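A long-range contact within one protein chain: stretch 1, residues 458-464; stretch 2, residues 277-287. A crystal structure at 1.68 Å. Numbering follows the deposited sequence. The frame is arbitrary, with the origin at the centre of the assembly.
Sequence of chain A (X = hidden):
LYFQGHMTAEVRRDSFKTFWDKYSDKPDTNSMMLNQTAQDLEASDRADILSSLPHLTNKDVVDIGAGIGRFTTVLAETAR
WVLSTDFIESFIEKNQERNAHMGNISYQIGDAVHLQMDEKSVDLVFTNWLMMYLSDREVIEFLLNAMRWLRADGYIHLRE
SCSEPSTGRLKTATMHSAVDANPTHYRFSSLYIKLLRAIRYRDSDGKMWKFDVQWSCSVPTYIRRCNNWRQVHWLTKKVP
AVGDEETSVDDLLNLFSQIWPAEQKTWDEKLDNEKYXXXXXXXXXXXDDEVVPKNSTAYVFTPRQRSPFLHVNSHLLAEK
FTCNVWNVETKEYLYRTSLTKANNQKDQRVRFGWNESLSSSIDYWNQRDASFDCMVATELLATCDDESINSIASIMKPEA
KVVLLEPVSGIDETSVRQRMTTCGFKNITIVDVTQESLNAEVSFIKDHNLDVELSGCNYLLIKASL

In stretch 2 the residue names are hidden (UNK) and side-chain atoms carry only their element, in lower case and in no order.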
# COMPACT_ATOMS: atom_id res chain seq x y z
N ASN A 458 -12.81 10.57 -26.91
CA ASN A 458 -13.21 9.43 -27.74
C ASN A 458 -12.60 8.16 -27.15
O ASN A 458 -11.66 8.24 -26.35
CB ASN A 458 -12.75 9.65 -29.18
CG ASN A 458 -13.35 10.88 -29.78
OD1 ASN A 458 -14.53 11.16 -29.58
ND2 ASN A 458 -12.55 11.65 -30.50
N TYR A 459 -13.13 6.99 -27.51
CA TYR A 459 -12.65 5.74 -26.92
C TYR A 459 -12.46 4.61 -27.91
O TYR A 459 -13.31 4.37 -28.77
CB TYR A 459 -13.56 5.29 -25.78
CG TYR A 459 -13.40 6.12 -24.54
CD1 TYR A 459 -12.37 5.87 -23.64
CD2 TYR A 459 -14.27 7.17 -24.27
CE1 TYR A 459 -12.21 6.64 -22.51
CE2 TYR A 459 -14.13 7.94 -23.14
CZ TYR A 459 -13.10 7.68 -22.26
OH TYR A 459 -12.94 8.45 -21.14
N LEU A 460 -11.34 3.92 -27.77
CA LEU A 460 -11.07 2.71 -28.54
C LEU A 460 -11.06 1.52 -27.59
O LEU A 460 -10.55 1.60 -26.47
CB LEU A 460 -9.71 2.81 -29.23
CG LEU A 460 -9.48 3.95 -30.22
CD1 LEU A 460 -8.05 3.93 -30.73
CD2 LEU A 460 -10.46 3.87 -31.38
N LEU A 461 -11.63 0.42 -28.05
CA LEU A 461 -11.59 -0.82 -27.30
C LEU A 461 -10.68 -1.74 -28.09
O LEU A 461 -10.95 -2.03 -29.26
CB LEU A 461 -12.98 -1.42 -27.17
CG LEU A 461 -13.15 -2.66 -26.29
CD1 LEU A 461 -12.70 -2.37 -24.87
CD2 LEU A 461 -14.60 -3.10 -26.31
N ILE A 462 -9.60 -2.19 -27.47
CA ILE A 462 -8.59 -2.97 -28.16
C ILE A 462 -8.40 -4.34 -27.51
O ILE A 462 -8.37 -4.46 -26.29
CB ILE A 462 -7.25 -2.21 -28.20
CG1 ILE A 462 -7.47 -0.80 -28.79
CG2 ILE A 462 -6.21 -2.98 -29.00
CD1 ILE A 462 -6.38 0.17 -28.47
N LYS A 463 -8.29 -5.38 -28.34
CA LYS A 463 -7.99 -6.72 -27.88
C LYS A 463 -6.76 -7.22 -28.63
O LYS A 463 -6.63 -6.98 -29.83
CB LYS A 463 -9.17 -7.66 -28.14
CG LYS A 463 -10.46 -7.28 -27.43
CD LYS A 463 -11.65 -8.07 -27.96
CE LYS A 463 -11.44 -9.57 -27.89
NZ LYS A 463 -11.16 -10.05 -26.51
N ALA A 464 -5.86 -7.89 -27.92
CA ALA A 464 -4.68 -8.49 -28.53
C ALA A 464 -4.12 -9.58 -27.63
O ALA A 464 -4.73 -9.94 -26.62
CB ALA A 464 -3.61 -7.44 -28.82
N UNK A 277 -19.18 0.38 -12.61
CA UNK A 277 -18.35 1.31 -13.38
C UNK A 277 -19.01 1.57 -14.73
O UNK A 277 -19.65 0.68 -15.28
c UNK A 277 -16.94 0.73 -13.59
o UNK A 277 -16.15 1.59 -14.39
N UNK A 278 -18.87 2.78 -15.27
CA UNK A 278 -19.49 3.03 -16.57
C UNK A 278 -18.86 2.18 -17.65
O UNK A 278 -19.48 1.92 -18.67
n UNK A 278 -16.32 6.42 -17.28
c UNK A 278 -15.46 6.01 -19.60
c UNK A 278 -17.51 5.08 -18.62
c UNK A 278 -18.16 5.15 -17.34
c UNK A 278 -15.75 5.34 -20.75
c UNK A 278 -16.89 4.54 -20.87
c UNK A 278 -19.48 4.52 -16.95
c UNK A 278 -16.35 5.88 -18.53
c UNK A 278 -17.41 5.99 -16.57
c UNK A 278 -17.77 4.41 -19.81
N UNK A 279 -17.64 1.72 -17.39
CA UNK A 279 -16.90 0.94 -18.38
C UNK A 279 -17.37 -0.51 -18.44
O UNK A 279 -16.97 -1.24 -19.35
c UNK A 279 -15.40 0.98 -18.09
c UNK A 279 -14.88 2.40 -18.08
o UNK A 279 -15.16 0.39 -16.80
N UNK A 280 -18.19 -0.93 -17.48
CA UNK A 280 -18.70 -2.30 -17.44
C UNK A 280 -19.34 -2.69 -18.76
O UNK A 280 -19.02 -3.72 -19.34
o UNK A 280 -19.97 -2.29 -13.99
c UNK A 280 -19.18 -2.28 -14.95
c UNK A 280 -19.75 -2.48 -16.34
o UNK A 280 -17.96 -2.13 -14.82
N UNK A 281 -20.27 -1.84 -19.22
CA UNK A 281 -21.02 -2.08 -20.45
C UNK A 281 -20.09 -2.17 -21.65
O UNK A 281 -20.32 -2.96 -22.56
c UNK A 281 -22.05 -0.97 -20.66
n UNK A 281 -25.00 -1.39 -24.13
c UNK A 281 -24.49 -2.48 -23.26
c UNK A 281 -24.01 -2.00 -21.89
c UNK A 281 -22.81 -1.04 -21.98
N UNK A 282 -19.02 -1.37 -21.65
CA UNK A 282 -18.05 -1.37 -22.74
C UNK A 282 -17.19 -2.63 -22.75
O UNK A 282 -17.05 -3.29 -23.77
c UNK A 282 -16.11 -0.17 -23.77
c UNK A 282 -17.91 1.15 -22.60
c UNK A 282 -17.11 -0.16 -22.63
c UNK A 282 -18.83 1.33 -23.76
N UNK A 283 -16.63 -2.96 -21.59
CA UNK A 283 -15.78 -4.14 -21.45
C UNK A 283 -16.56 -5.44 -21.65
O UNK A 283 -15.98 -6.48 -21.93
c UNK A 283 -15.12 -4.17 -20.07
c UNK A 283 -12.68 -1.49 -18.91
c UNK A 283 -13.88 -3.31 -19.95
c UNK A 283 -13.82 -2.27 -19.03
c UNK A 283 -11.61 -2.80 -20.60
c UNK A 283 -11.57 -1.76 -19.70
c UNK A 283 -12.75 -3.57 -20.72
N UNK A 284 -17.88 -5.36 -21.50
CA UNK A 284 -18.73 -6.54 -21.65
C UNK A 284 -18.66 -7.14 -23.06
O UNK A 284 -18.86 -8.34 -23.24
o UNK A 284 -20.79 -5.45 -22.32
c UNK A 284 -20.18 -6.21 -21.30
N UNK A 285 -18.35 -6.31 -24.05
CA UNK A 285 -18.28 -6.80 -25.42
C UNK A 285 -16.87 -7.15 -25.90
O UNK A 285 -16.66 -7.36 -27.09
c UNK A 285 -18.94 -5.82 -26.39
o UNK A 285 -20.43 -7.46 -27.31
c UNK A 285 -19.65 -6.53 -27.53
n UNK A 285 -19.38 -6.10 -28.76
N UNK A 286 -15.91 -7.23 -24.97
CA UNK A 286 -14.53 -7.57 -25.32
C UNK A 286 -13.91 -8.60 -24.39
O UNK A 286 -12.93 -9.25 -24.73
c UNK A 286 -13.66 -6.33 -25.38
N UNK A 287 -14.48 -8.74 -23.20
CA UNK A 287 -13.99 -9.74 -22.26
C UNK A 287 -14.94 -10.93 -22.21
O UNK A 287 -16.14 -10.77 -21.96
c UNK A 287 -13.79 -9.17 -20.85
c UNK A 287 -12.86 -7.96 -20.87
c UNK A 287 -12.83 -7.19 -19.56
c UNK A 287 -13.25 -10.24 -19.92

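Position 277 has two side-chain atoms, a carbon followed by an oxygen, and lies out of reach of the strand 458-464. This is Ser277. Its backbone N donates to a side-chain atom of position 280, and its residue opens a type I beta turn that ends there.

Position 278 carries one carbon and then fused five- and six-membered rings holding eight carbons and one nitrogen, which only tryptophan has. The bond from CA to CB of Trp278 points sideways, yet the long ring system brings its end to the strand: CH2 of Trp278 lies 3.8 Å from CZ of Tyr459. The edge of the indole meets the face of the phenol, with the Tyr459 ring and the six-membered ring of Trp278 inclined at 69° and their centroids 5.3 Å apart.

At position 279 one carbon bears an oxygen and a carbon, a fork that identifies Thr279. It makes no contact with the strand; its carbonyl O accepts from the backbone N of position 283, 2.8 Å away.

Position 280 has two carbons, the second carrying two oxygens: Asp280. Its OD2 takes the hydrogen bond from N of Ser277 at 3.1 Å, so the short carboxylate ties together the two ends of the turn, alongside the backbone bond from N of Asp280 to O of Ser277, also 3.1 Å.

Position 281 shows four carbons in a row ending in nitrogen, the chain of Lys281. It is exposed and far from the strand, a place where a charged amine can remain in solvent.

Position 282 has four carbons, forked at the first, with one arm two carbons long: Ile282. It points toward the strand, and its CG2 lies 4.2 Å from CD2 of Leu461, an apolar match in a buried setting.

Position 283 is one carbon and a ring of six carbons, Phe283. Although its CA-to-CB bond points away, the ring reaches back, placing CD1 of Phe283 4.3 Å from CD1 of Leu461.

Position 284, a carbon and an oxygen, is Ser284; it faces away, and its OG donates to O of Lys281 at 2.5 Å. Position 285 has two carbons, the second bearing one oxygen and one nitrogen. It is exposed and makes no close contact with the strand, which suits the polar amide of Asn285.

Position 286 has a single side-chain carbon pointing toward the strand: Ala286. The small methyl permits close packing, with CB of Ala286 3.5 Å from CD2 of Leu461. Position 287 repeats the fork of four carbons with one longer arm; Ile287 is buried but does not touch the strand.

The contact works through alternate strand residues. Tyr459, Leu461 and Lys463 all point toward stretch 2, meeting in turn an aromatic edge, an apolar pocket and a backbone carbonyl. NZ of Lys463 donates to O of Ala286 at 2.6 Å, the one hydrogen bond across an otherwise largely apolar interface.

Stretch 2 (277-287) SWTDKIFSNAI
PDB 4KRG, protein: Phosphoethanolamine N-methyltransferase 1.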